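Local coordinates for surface presentation of antigens protein spaK (Salmonella typhimurium, PDB 2FM8) that acts as a type III secretion chaperone, storing effectors such as SipA, SopA, SopE and SopE2 in the bacterial cytoplasm in a secretion-competent state for rapid delivery to host cells, at residues L14-C19 / D111-S116; H30-L35 / S42-V47; F38-I43 / G121-L126; A56-D61 / G96-K101. All coordinates share one frame; numbering follows the deposited sequence.

Followed from the N terminus, the chain shows how a small alpha/beta chaperone is closed by one local hairpin and three contacts between distant parts of the sequence. Helix 6-17 supplies the first half of interaction 1, completed only when the chain enters helix 112-132; the loop thus closed encloses interactions 2 and 4. Interaction 2 pairs the two strands of the hairpin 32-37/43-48. Interaction 3 packs the hairpin's connection, sharing Ser42 and Ile43 with interaction 2, on helix 112-132; along the chain it crosses interaction 1 and encloses interaction 4. Interaction 4 joins strands 51-57 and 97-103 of the same sheet. Together they fasten the sheet, the N-terminal helix and the long C-terminal helix.

Interaction 1. Residues L14-C19 / D111-S116; sequences LEVSGC and DGEKFS
Ser17 and Ser116 bring their hydroxyls to 2.7 Å (OG to OG) where the end of helix 6-17 meets the start of helix 112-132. Polar contact here is a small buried network. Both hydroxyls also hydrogen-bond to the carbonyl O of Ala13, and Asn120 ND2 bonds to Ser17 OG, so that the two serines are held within a group of four residues drawn from both helices. Ser116 OG stands anti to its backbone N (chi1 -169°), the rotamer that carries it across to the other helix.

Apolar contact is made by Val16, whose two methyls meet different neighbours. CG1 lies 3.8 Å from Ser116 OG, while CG2 sits 3.9 Å from Glu113 CG and 4.0 Å from the backbone C of Gly112. The side chains of Val16 and Glu113 cross at about a right angle, and the contact is made by the methylene CG of the glutamate.

Capping finishes both helix ends. Gly18, with positive phi, completes a Schellman motif in which Cys19 N bonds to Leu14 O at 2.9 Å. Asp111 is the N-cap of the other helix, and its OD1 accepts Lys114 N at 3.0 Å, the donor approaching from above the carboxylate plane.

Beside the contact, Phe115 packs on Leu9, Val10 and Ala13, extending the seam along helix 6-17, while Leu14, Ser17 and Cys19 touch the chain of another protein; the ring of Phe115 also reaches Ile45 on strand 43-48.

Interaction 2. Residues H30-L35 / S42-V47; sequences HSTIVL and SICISV
Ile43 O is gripped from strand 32-35 by two groups, Leu35 N at 2.7 Å with a nearly straight N-H (172°) and the CA-H of Val34. The motif is an antiparallel beta hairpin, strands 32-37 and 43-48, at one side of the sheet. Leu35 and Ile43 are its first hydrogen-bonded pair, closed by Ile43 N to Leu35 O at 2.9 Å. Ile33 and Ile45 form a second, with Ile45 N donating to Ile33 O at 2.8 Å and Ile33 N returning the bond to Ile45 O. Between these pairs, Val34 and Cys44 make the non-hydrogen-bonded pair.

Ile33, Leu35, Ile43 and Ile45 share one face, where Leu35 CG lies 4.2 Å from Ile45 CD1, and this face is covered by helices 6-17 and 112-132. Val34 and Cys44 point to the other. Thr32 puts CG2, anti to its backbone N, 3.6 Å from Cys44 CB, and both residues also touch Trp55 of strand 51-57.

Strand 32-37, outermost within this chain, pairs antiparallel with a strand of another protein's chain, so the sheet continues across that interface, consistent with a chaperone that binds a partner by extending its sheet. Thr32 OG1 bonds to that chain's backbone; its link to Ser46 OG is weak. Ser46 OG also has a water partner at 2.7 Å, and this water donates a weak bond to Ser31 O.

Interaction 3. Residues F38-I43 / G121-L126; sequences FALPSI and GFYNYL
The connection that closes the beta hairpin 32-37/43-48 lays Leu40, Pro41 and Ile43 against the middle of helix 112-132. Leu126 is the residue on which they converge. Its CG stands anti to the backbone N (chi1 176°), and from there CD2 comes 3.3 Å from Pro41 O and 3.9 Å from Ile43 CG1. The other methyl, CD1, meets the proline ring at CG, 4.1 Å away, the two side chains crossing obliquely. Ile43 and Leu126 slide past one another in opposite directions.

At the tip of the Ile43 side chain, CD1 lies between two aromatic rings, near the plane of each at the edge: it is 4.1 Å from Phe122 CD2 and 4.3 Å from Tyr123 CD1. Leu40 reaches Tyr123 with CD1, which is 3.6 Å from CE1 and sits about as close to CZ and OH. These two side chains cross at about a right angle.

Tyr123 OH also hydrogen-bonds to a water at 3.3 Å, and that water accepts a bond from Ala39 N. Beyond the contact, Phe122 and Leu126 rest on Ala56 of strand 51-57, and Leu126 also on Leu58.

Side-chain contact between the two segments is therefore apolar, methyls fitted against aromatic rings, methylenes and the proline ring, with a single water providing the polar bridge at the Tyr123 end. Such a join depends on close fit and burial, and it seats the hairpin turn on the helix without direct hydrogen bonds between the side chains of the two segments.

Interaction 4. Residues A56-D61 / G96-K101; sequences AQLGAD and GELTLK
Glu97 turns CG anti to its carbonyl carbon (chi1 -55°), and the extended remainder of the side chain (chi2 -159°) brings the carboxylate across to Gly59 on the facing segment. There Gly59 N donates to Glu97 OE1 at 2.9 Å in a bent bond, 130° at the hydrogen, meeting the oxygen from well above the carboxylate plane. The side chain thus takes over where the backbone pairing of strands 51-57 and 97-103 ends.

That pairing is antiparallel. Ala56 and Leu100 are the hydrogen-bonded pair, with Leu100 N at 2.9 Å from Ala56 O; Gln57 and Thr99 follow as the non-hydrogen-bonded one. The last backbone bond, Leu58 N to Leu98 O, is short at 2.7 Å, its donor sitting nearly along the C=O axis. Side by side and pointing the same way, Leu58 and Leu98 touch through CD1 and CD2 at 3.8 Å, and both rest on Leu133.

Gly59 has a positive phi, backbone angles suited to glycine. Past it, a water donates to Ala60 O at 2.9 Å and to Gly96 O at 2.6 Å, bridging the two residues before helix 62-78 begins. Ser62 OG bonds to both Gly59 O and Leu98 N, and Leu98 packs on Met78 of the second subunit.

The Gly59 amide would favour a charged carboxylate on Glu97, while Gly59 O, an acceptor 3.4 Å from Glu97 OE1, would oppose it; the bond ties the loop after strand 51-57 to strand 97-103 just before the chain turns into the helix.

Interaction 1. Residues L14-C19 / D111-S116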
loop_
_atom_site.group_PDB
_atom_site.type_symbol
_atom_site.label_atom_id
_atom_site.label_comp_id
_atom_site.label_asym_id
_atom_site.label_seq_id
_atom_site.Cartn_x
_atom_site.Cartn_y
_atom_site.Cartn_z
ATOM N N LEU A 14 -6.735 -33.251 10.698
ATOM C CA LEU A 14 -5.358 -33.607 10.994
ATOM C C LEU A 14 -5.182 -35.104 10.927
ATOM O O LEU A 14 -4.127 -35.576 10.511
ATOM C CB LEU A 14 -4.926 -33.067 12.355
ATOM C CG LEU A 14 -4.855 -31.539 12.457
ATOM C CD1 LEU A 14 -4.563 -31.173 13.908
ATOM C CD2 LEU A 14 -3.816 -30.924 11.517
ATOM N N GLU A 15 -6.232 -35.847 11.285
ATOM C CA GLU A 15 -6.233 -37.292 11.133
ATOM C C GLU A 15 -6.190 -37.676 9.668
ATOM O O GLU A 15 -5.355 -38.489 9.289
ATOM C CB GLU A 15 -7.468 -37.921 11.794
ATOM C CG GLU A 15 -7.403 -39.456 11.860
ATOM C CD GLU A 15 -8.582 -40.054 12.632
ATOM O OE1 GLU A 15 -9.675 -39.416 12.655
ATOM O OE2 GLU A 15 -8.414 -41.149 13.219
ATOM N N VAL A 16 -7.070 -37.085 8.850
ATOM C CA VAL A 16 -7.022 -37.284 7.382
ATOM C C VAL A 16 -5.590 -37.006 6.827
ATOM O O VAL A 16 -5.094 -37.714 5.962
ATOM C CB VAL A 16 -8.035 -36.353 6.631
ATOM C CG1 VAL A 16 -7.814 -36.376 5.089
ATOM C CG2 VAL A 16 -9.476 -36.724 6.968
ATOM N N SER A 17 -4.941 -35.979 7.356
ATOM C CA SER A 17 -3.606 -35.569 6.894
ATOM C C SER A 17 -2.508 -36.529 7.334
ATOM O O SER A 17 -1.402 -36.458 6.813
ATOM C CB SER A 17 -3.271 -34.167 7.415
ATOM O OG SER A 17 -4.154 -33.224 6.860
ATOM N N GLY A 18 -2.821 -37.397 8.302
ATOM C CA GLY A 18 -1.896 -38.403 8.826
ATOM C C GLY A 18 -1.077 -37.870 9.991
ATOM O O GLY A 18 0.043 -38.314 10.213
ATOM N N CYS A 19 -1.604 -36.892 10.723
ATOM C CA CYS A 19 -0.884 -36.334 11.877
ATOM C C CYS A 19 -0.788 -37.327 13.029
ATOM O O CYS A 19 -1.670 -38.173 13.223
ATOM C CB CYS A 19 -1.540 -35.060 12.402
ATOM S SG CYS A 19 -1.305 -33.640 11.261
ATOM N N ASP A 111 -16.879 -31.581 6.356
ATOM C CA ASP A 111 -16.277 -32.767 6.944
ATOM C C ASP A 111 -14.771 -32.545 7.036
ATOM O O ASP A 111 -14.254 -31.507 6.559
ATOM C CB ASP A 111 -16.626 -34.016 6.104
ATOM C CG ASP A 111 -16.288 -33.841 4.651
ATOM O OD1 ASP A 111 -15.096 -33.955 4.294
ATOM O OD2 ASP A 111 -17.207 -33.522 3.852
ATOM N N GLY A 112 -14.085 -33.500 7.654
ATOM C CA GLY A 112 -12.657 -33.437 7.884
ATOM C C GLY A 112 -11.818 -33.518 6.623
ATOM O O GLY A 112 -10.753 -32.899 6.551
ATOM N N GLU A 113 -12.287 -34.265 5.624
ATOM C CA GLU A 113 -11.546 -34.353 4.365
ATOM C C GLU A 113 -11.523 -32.999 3.664
ATOM O O GLU A 113 -10.475 -32.575 3.163
ATOM C CB GLU A 113 -12.115 -35.422 3.435
ATOM C CG GLU A 113 -11.807 -36.836 3.904
ATOM C CD GLU A 113 -12.473 -37.917 3.051
ATOM O OE1 GLU A 113 -12.209 -39.115 3.344
ATOM O OE2 GLU A 113 -13.254 -37.588 2.103
ATOM N N LYS A 114 -12.682 -32.344 3.629
ATOM C CA LYS A 114 -12.821 -31.017 3.060
ATOM C C LYS A 114 -12.004 -29.967 3.868
ATOM O O LYS A 114 -11.292 -29.142 3.277
ATOM C CB LYS A 114 -14.301 -30.614 2.950
ATOM C CG LYS A 114 -15.049 -31.108 1.653
ATOM C CD LYS A 114 -14.693 -30.275 0.418
ATOM C CE LYS A 114 -15.384 -30.757 -0.914
ATOM N NZ LYS A 114 -15.240 -29.751 -2.075
ATOM N N PHE A 115 -12.082 -30.012 5.200
ATOM C CA PHE A 115 -11.329 -29.049 5.980
ATOM C C PHE A 115 -9.816 -29.286 5.866
ATOM O O PHE A 115 -9.050 -28.340 5.893
ATOM C CB PHE A 115 -11.789 -28.993 7.438
ATOM C CG PHE A 115 -11.308 -27.768 8.168
ATOM C CD1 PHE A 115 -11.614 -26.498 7.697
ATOM C CD2 PHE A 115 -10.502 -27.885 9.309
ATOM C CE1 PHE A 115 -11.164 -25.362 8.348
ATOM C CE2 PHE A 115 -10.046 -26.761 9.981
ATOM C CZ PHE A 115 -10.360 -25.492 9.496
ATOM N N SER A 116 -9.416 -30.552 5.744
ATOM C CA SER A 116 -8.027 -30.931 5.504
ATOM C C SER A 116 -7.501 -30.318 4.223
ATOM O O SER A 116 -6.381 -29.874 4.188
ATOM C CB SER A 116 -7.872 -32.456 5.462
ATOM O OG SER A 116 -6.506 -32.857 5.485
#

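Interaction 2. Residues H30-L35 / S42-V47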
loop_
_atom_site.group_PDB
_atom_site.type_symbol
_atom_site.label_atom_id
_atom_site.label_comp_id
_atom_site.label_asym_id
_atom_site.label_seq_id
_atom_site.Cartn_x
_atom_site.Cartn_y
_atom_site.Cartn_z
ATOM N N HIS A 30 -12.925 -23.216 22.901
ATOM C CA HIS A 30 -13.429 -22.240 21.941
ATOM C C HIS A 30 -12.609 -20.947 21.970
ATOM O O HIS A 30 -13.150 -19.846 21.864
ATOM C CB HIS A 30 -14.913 -21.941 22.190
ATOM C CG HIS A 30 -15.780 -23.160 22.182
ATOM N ND1 HIS A 30 -16.373 -23.659 23.324
ATOM C CD2 HIS A 30 -16.141 -23.992 21.176
ATOM C CE1 HIS A 30 -17.064 -24.745 23.023
ATOM N NE2 HIS A 30 -16.944 -24.967 21.726
ATOM N N SER A 31 -11.297 -21.095 22.142
ATOM C CA SER A 31 -10.347 -20.032 21.824
ATOM C C SER A 31 -9.730 -20.401 20.469
ATOM O O SER A 31 -10.087 -21.399 19.841
ATOM C CB SER A 31 -9.220 -19.930 22.870
ATOM O OG SER A 31 -9.601 -20.419 24.130
ATOM N N THR A 32 -8.751 -19.628 20.065
ATOM C CA THR A 32 -7.990 -19.936 18.886
ATOM C C THR A 32 -7.192 -21.220 19.072
ATOM O O THR A 32 -6.541 -21.406 20.094
ATOM C CB THR A 32 -7.102 -18.771 18.592
ATOM O OG1 THR A 32 -7.945 -17.623 18.440
ATOM C CG2 THR A 32 -6.299 -18.992 17.342
ATOM N N ILE A 33 -7.307 -22.109 18.086
ATOM C CA ILE A 33 -6.477 -23.300 17.961
ATOM C C ILE A 33 -5.215 -22.907 17.195
ATOM O O ILE A 33 -5.284 -22.179 16.200
ATOM C CB ILE A 33 -7.221 -24.406 17.211
ATOM C CG1 ILE A 33 -8.434 -24.842 18.015
ATOM C CG2 ILE A 33 -6.325 -25.611 16.955
ATOM C CD1 ILE A 33 -9.348 -25.741 17.276
ATOM N N VAL A 34 -4.068 -23.364 17.684
ATOM C CA VAL A 34 -2.780 -23.010 17.119
ATOM C C VAL A 34 -2.039 -24.293 16.722
ATOM O O VAL A 34 -1.895 -25.200 17.547
ATOM C CB VAL A 34 -1.927 -22.179 18.097
ATOM C CG1 VAL A 34 -0.593 -21.800 17.448
ATOM C CG2 VAL A 34 -2.665 -20.920 18.499
ATOM N N LEU A 35 -1.609 -24.354 15.466
ATOM C CA LEU A 35 -0.697 -25.400 14.961
ATOM C C LEU A 35 0.722 -24.854 14.852
ATOM O O LEU A 35 0.996 -24.002 13.987
ATOM C CB LEU A 35 -1.127 -25.866 13.561
ATOM C CG LEU A 35 -2.610 -26.121 13.274
ATOM C CD1 LEU A 35 -2.746 -26.701 11.901
ATOM C CD2 LEU A 35 -3.210 -27.033 14.282
ATOM N N SER A 42 3.359 -20.284 12.988
ATOM C CA SER A 42 2.201 -21.024 13.430
ATOM C C SER A 42 0.891 -20.646 12.690
ATOM O O SER A 42 0.654 -19.499 12.331
ATOM C CB SER A 42 2.045 -20.896 14.946
ATOM O OG SER A 42 3.245 -21.321 15.590
ATOM N N ILE A 43 0.066 -21.668 12.450
ATOM C CA ILE A 43 -1.255 -21.503 11.868
ATOM C C ILE A 43 -2.318 -21.425 12.986
ATOM O O ILE A 43 -2.377 -22.296 13.879
ATOM C CB ILE A 43 -1.545 -22.645 10.910
ATOM C CG1 ILE A 43 -0.499 -22.642 9.790
ATOM C CG2 ILE A 43 -3.008 -22.584 10.395
ATOM C CD1 ILE A 43 -0.601 -23.813 8.800
ATOM N N CYS A 44 -3.127 -20.367 12.941
ATOM C CA CYS A 44 -4.222 -20.158 13.869
ATOM C C CYS A 44 -5.538 -20.435 13.173
ATOM O O CYS A 44 -5.734 -20.089 12.007
ATOM C CB CYS A 44 -4.231 -18.743 14.428
ATOM S SG CYS A 44 -2.698 -18.251 15.250
ATOM N N ILE A 45 -6.432 -21.082 13.912
ATOM C CA ILE A 45 -7.773 -21.359 13.451
ATOM C C ILE A 45 -8.761 -20.793 14.453
ATOM O O ILE A 45 -8.675 -21.079 15.651
ATOM C CB ILE A 45 -8.032 -22.847 13.280
ATOM C CG1 ILE A 45 -6.938 -23.465 12.395
ATOM C CG2 ILE A 45 -9.446 -23.043 12.681
ATOM C CD1 ILE A 45 -6.607 -24.834 12.704
ATOM N N SER A 46 -9.697 -19.991 13.969
ATOM C CA SER A 46 -10.714 -19.455 14.856
ATOM C C SER A 46 -12.067 -19.221 14.228
ATOM O O SER A 46 -12.169 -18.960 13.037
ATOM C CB SER A 46 -10.253 -18.144 15.456
ATOM O OG SER A 46 -10.940 -18.022 16.683
ATOM N N VAL A 47 -13.096 -19.321 15.078
ATOM C CA VAL A 47 -14.475 -18.981 14.734
ATOM C C VAL A 47 -14.809 -17.596 15.275
ATOM O O VAL A 47 -14.668 -17.305 16.468
ATOM C CB VAL A 47 -15.470 -20.007 15.282
ATOM C CG1 VAL A 47 -16.906 -19.662 14.857
ATOM C CG2 VAL A 47 -15.082 -21.397 14.805
HETATM O O HOH W 1 -12.117 -19.930 18.268
#

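Interaction 3. Residues F38-I43 / G121-L126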
loop_
_atom_site.group_PDB
_atom_site.type_symbol
_atom_site.label_atom_id
_atom_site.label_comp_id
_atom_site.label_asym_id
_atom_site.label_seq_id
_atom_site.Cartn_x
_atom_site.Cartn_y
_atom_site.Cartn_z
ATOM N N PHE A 38 7.434 -26.788 12.191
ATOM C CA PHE A 38 8.863 -27.005 12.196
ATOM C C PHE A 38 9.708 -25.756 11.820
ATOM O O PHE A 38 10.591 -25.347 12.584
ATOM C CB PHE A 38 9.159 -28.216 11.287
ATOM C CG PHE A 38 10.609 -28.564 11.175
ATOM C CD1 PHE A 38 11.220 -29.336 12.145
ATOM C CD2 PHE A 38 11.354 -28.139 10.095
ATOM C CE1 PHE A 38 12.553 -29.686 12.051
ATOM C CE2 PHE A 38 12.708 -28.455 9.996
ATOM C CZ PHE A 38 13.300 -29.239 10.966
ATOM N N ALA A 39 9.427 -25.121 10.694
ATOM C CA ALA A 39 10.250 -23.947 10.297
ATOM C C ALA A 39 9.423 -22.809 9.773
ATOM O O ALA A 39 9.959 -21.966 9.099
ATOM C CB ALA A 39 11.282 -24.352 9.210
ATOM N N LEU A 40 8.130 -22.796 10.091
ATOM C CA LEU A 40 7.182 -21.846 9.569
ATOM C C LEU A 40 6.400 -21.177 10.697
ATOM O O LEU A 40 6.277 -21.719 11.806
ATOM C CB LEU A 40 6.186 -22.544 8.651
ATOM C CG LEU A 40 6.753 -23.092 7.348
ATOM C CD1 LEU A 40 5.699 -23.934 6.636
ATOM C CD2 LEU A 40 7.226 -21.953 6.451
ATOM N N PRO A 41 5.832 -20.011 10.401
ATOM C CA PRO A 41 4.948 -19.404 11.376
ATOM C C PRO A 41 3.804 -20.359 11.746
ATOM O O PRO A 41 3.358 -21.144 10.909
ATOM C CB PRO A 41 4.407 -18.176 10.639
ATOM C CG PRO A 41 5.425 -17.893 9.573
ATOM C CD PRO A 41 5.917 -19.219 9.163
ATOM N N SER A 42 3.359 -20.284 12.988
ATOM C CA SER A 42 2.201 -21.024 13.430
ATOM C C SER A 42 0.891 -20.646 12.690
ATOM O O SER A 42 0.654 -19.499 12.331
ATOM C CB SER A 42 2.045 -20.896 14.946
ATOM O OG SER A 42 3.245 -21.321 15.590
ATOM N N ILE A 43 0.066 -21.668 12.450
ATOM C CA ILE A 43 -1.255 -21.503 11.868
ATOM C C ILE A 43 -2.318 -21.425 12.986
ATOM O O ILE A 43 -2.377 -22.296 13.879
ATOM C CB ILE A 43 -1.545 -22.645 10.910
ATOM C CG1 ILE A 43 -0.499 -22.642 9.790
ATOM C CG2 ILE A 43 -3.008 -22.584 10.395
ATOM C CD1 ILE A 43 -0.601 -23.813 8.800
ATOM N N GLY A 121 -3.844 -26.701 2.021
ATOM C CA GLY A 121 -3.734 -25.642 1.042
ATOM C C GLY A 121 -3.179 -24.367 1.673
ATOM O O GLY A 121 -2.293 -23.718 1.117
ATOM N N PHE A 122 -3.692 -24.023 2.842
ATOM C CA PHE A 122 -3.168 -22.895 3.600
ATOM C C PHE A 122 -1.703 -23.093 3.929
ATOM O O PHE A 122 -0.918 -22.187 3.771
ATOM C CB PHE A 122 -3.957 -22.611 4.875
ATOM C CG PHE A 122 -3.601 -21.292 5.503
ATOM C CD1 PHE A 122 -4.309 -20.145 5.191
ATOM C CD2 PHE A 122 -2.532 -21.188 6.384
ATOM C CE1 PHE A 122 -3.954 -18.908 5.740
ATOM C CE2 PHE A 122 -2.188 -19.967 6.949
ATOM C CZ PHE A 122 -2.901 -18.827 6.620
ATOM N N TYR A 123 -1.335 -24.275 4.390
ATOM C CA TYR A 123 0.087 -24.590 4.598
ATOM C C TYR A 123 0.955 -24.276 3.368
ATOM O O TYR A 123 2.028 -23.663 3.486
ATOM C CB TYR A 123 0.238 -26.070 5.008
ATOM C CG TYR A 123 1.645 -26.480 5.333
ATOM C CD1 TYR A 123 2.151 -26.354 6.625
ATOM C CD2 TYR A 123 2.490 -26.972 4.347
ATOM C CE1 TYR A 123 3.458 -26.711 6.922
ATOM C CE2 TYR A 123 3.822 -27.339 4.645
ATOM C CZ TYR A 123 4.291 -27.208 5.936
ATOM O OH TYR A 123 5.591 -27.578 6.242
ATOM N N ASN A 124 0.527 -24.757 2.197
ATOM C CA ASN A 124 1.234 -24.505 0.969
ATOM C C ASN A 124 1.437 -22.985 0.740
ATOM O O ASN A 124 2.546 -22.511 0.442
ATOM C CB ASN A 124 0.428 -25.039 -0.223
ATOM C CG ASN A 124 0.572 -26.512 -0.443
ATOM O OD1 ASN A 124 1.441 -27.179 0.099
ATOM N ND2 ASN A 124 -0.308 -27.039 -1.281
ATOM N N TYR A 125 0.367 -22.218 0.886
ATOM C CA TYR A 125 0.486 -20.764 0.698
ATOM C C TYR A 125 1.307 -20.109 1.771
ATOM O O TYR A 125 2.024 -19.156 1.503
ATOM C CB TYR A 125 -0.868 -20.080 0.631
ATOM C CG TYR A 125 -1.662 -20.422 -0.584
ATOM C CD1 TYR A 125 -1.333 -19.923 -1.847
ATOM C CD2 TYR A 125 -2.786 -21.213 -0.462
ATOM C CE1 TYR A 125 -2.155 -20.239 -2.966
ATOM C CE2 TYR A 125 -3.566 -21.537 -1.539
ATOM C CZ TYR A 125 -3.253 -21.076 -2.766
ATOM O OH TYR A 125 -4.124 -21.470 -3.773
ATOM N N LEU A 126 1.204 -20.586 2.992
ATOM C CA LEU A 126 2.067 -20.072 4.045
ATOM C C LEU A 126 3.555 -20.209 3.685
ATOM O O LEU A 126 4.312 -19.291 3.896
ATOM C CB LEU A 126 1.768 -20.737 5.396
ATOM C CG LEU A 126 2.713 -20.303 6.531
ATOM C CD1 LEU A 126 2.553 -18.810 6.853
ATOM C CD2 LEU A 126 2.470 -21.093 7.778
HETATM O O HOH W 2 7.754 -26.368 8.353
#

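Interaction 4. Residues A56-D61 / G96-K101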
loop_
_atom_site.group_PDB
_atom_site.type_symbol
_atom_site.label_atom_id
_atom_site.label_comp_id
_atom_site.label_asym_id
_atom_site.label_seq_id
_atom_site.Cartn_x
_atom_site.Cartn_y
_atom_site.Cartn_z
ATOM N N ALA A 56 -2.104 -16.685 9.753
ATOM C CA ALA A 56 -0.739 -16.742 10.259
ATOM C C ALA A 56 -0.110 -15.366 10.158
ATOM O O ALA A 56 -0.260 -14.688 9.145
ATOM C CB ALA A 56 0.083 -17.745 9.467
ATOM N N GLN A 57 0.593 -14.959 11.204
ATOM C CA GLN A 57 1.539 -13.841 11.112
ATOM C C GLN A 57 2.787 -14.253 10.367
ATOM O O GLN A 57 3.262 -15.373 10.524
ATOM C CB GLN A 57 1.905 -13.344 12.503
ATOM C CG GLN A 57 0.745 -12.690 13.198
ATOM C CD GLN A 57 1.083 -12.308 14.617
ATOM O OE1 GLN A 57 2.256 -12.340 15.011
ATOM N NE2 GLN A 57 0.067 -11.921 15.396
ATOM N N LEU A 58 3.328 -13.355 9.546
ATOM C CA LEU A 58 4.364 -13.743 8.620
ATOM C C LEU A 58 5.780 -13.355 9.033
ATOM O O LEU A 58 6.707 -13.581 8.269
ATOM C CB LEU A 58 4.055 -13.222 7.224
ATOM C CG LEU A 58 2.811 -13.803 6.560
ATOM C CD1 LEU A 58 2.496 -13.026 5.297
ATOM C CD2 LEU A 58 2.974 -15.290 6.265
ATOM N N GLY A 59 5.980 -12.851 10.245
ATOM C CA GLY A 59 7.348 -12.599 10.721
ATOM C C GLY A 59 7.624 -11.152 11.101
ATOM O O GLY A 59 6.982 -10.222 10.591
ATOM N N ALA A 60 8.576 -10.983 12.020
ATOM C CA ALA A 60 8.909 -9.673 12.612
ATOM C C ALA A 60 9.264 -8.611 11.572
ATOM O O ALA A 60 8.975 -7.434 11.767
ATOM C CB ALA A 60 10.076 -9.829 13.604
ATOM N N ASP A 61 9.908 -9.012 10.487
ATOM C CA ASP A 61 10.310 -8.046 9.444
ATOM C C ASP A 61 9.422 -8.029 8.194
ATOM O O ASP A 61 9.768 -7.370 7.218
ATOM C CB ASP A 61 11.743 -8.334 9.002
ATOM C CG ASP A 61 12.772 -8.006 10.089
ATOM O OD1 ASP A 61 12.518 -7.096 10.942
ATOM O OD2 ASP A 61 13.846 -8.645 10.059
ATOM N N GLY A 96 2.269 -5.770 14.573
ATOM C CA GLY A 96 3.299 -5.193 13.685
ATOM C C GLY A 96 3.810 -6.139 12.607
ATOM O O GLY A 96 4.860 -5.915 12.017
ATOM N N GLU A 97 3.061 -7.212 12.343
ATOM C CA GLU A 97 3.468 -8.218 11.375
ATOM C C GLU A 97 2.396 -8.400 10.317
ATOM O O GLU A 97 1.220 -8.354 10.626
ATOM C CB GLU A 97 3.721 -9.543 12.076
ATOM C CG GLU A 97 4.733 -9.470 13.216
ATOM C CD GLU A 97 5.365 -10.845 13.582
ATOM O OE1 GLU A 97 5.129 -11.881 12.877
ATOM O OE2 GLU A 97 6.139 -10.846 14.566
ATOM N N LEU A 98 2.807 -8.587 9.062
ATOM C CA LEU A 98 1.865 -8.926 8.027
ATOM C C LEU A 98 1.186 -10.273 8.326
ATOM O O LEU A 98 1.847 -11.243 8.739
ATOM C CB LEU A 98 2.559 -9.007 6.682
ATOM C CG LEU A 98 1.628 -9.099 5.470
ATOM C CD1 LEU A 98 0.848 -7.805 5.264
ATOM C CD2 LEU A 98 2.517 -9.372 4.249
ATOM N N THR A 99 -0.116 -10.336 8.075
ATOM C CA THR A 99 -0.908 -11.528 8.347
ATOM C C THR A 99 -1.546 -12.078 7.069
ATOM O O THR A 99 -2.084 -11.335 6.244
ATOM C CB THR A 99 -1.946 -11.192 9.434
ATOM O OG1 THR A 99 -1.232 -10.871 10.648
ATOM C CG2 THR A 99 -2.805 -12.371 9.750
ATOM N N LEU A 100 -1.433 -13.389 6.870
ATOM C CA LEU A 100 -2.102 -14.069 5.776
ATOM C C LEU A 100 -3.360 -14.704 6.349
ATOM O O LEU A 100 -3.291 -15.396 7.359
ATOM C CB LEU A 100 -1.204 -15.163 5.183
ATOM C CG LEU A 100 -1.791 -15.948 3.997
ATOM C CD1 LEU A 100 -1.948 -14.984 2.787
ATOM C CD2 LEU A 100 -0.911 -17.157 3.642
ATOM N N LYS A 101 -4.494 -14.505 5.689
ATOM C CA LYS A 101 -5.787 -14.898 6.281
ATOM C C LYS A 101 -6.665 -15.536 5.216
ATOM O O LYS A 101 -6.742 -15.036 4.086
ATOM C CB LYS A 101 -6.577 -13.683 6.804
ATOM C CG LYS A 101 -5.840 -12.716 7.669
ATOM C CD LYS A 101 -6.810 -11.671 8.296
ATOM C CE LYS A 101 -7.371 -10.643 7.331
ATOM N NZ LYS A 101 -8.309 -9.573 8.014
HETATM O O HOH W 3 6.749 -6.439 10.248
#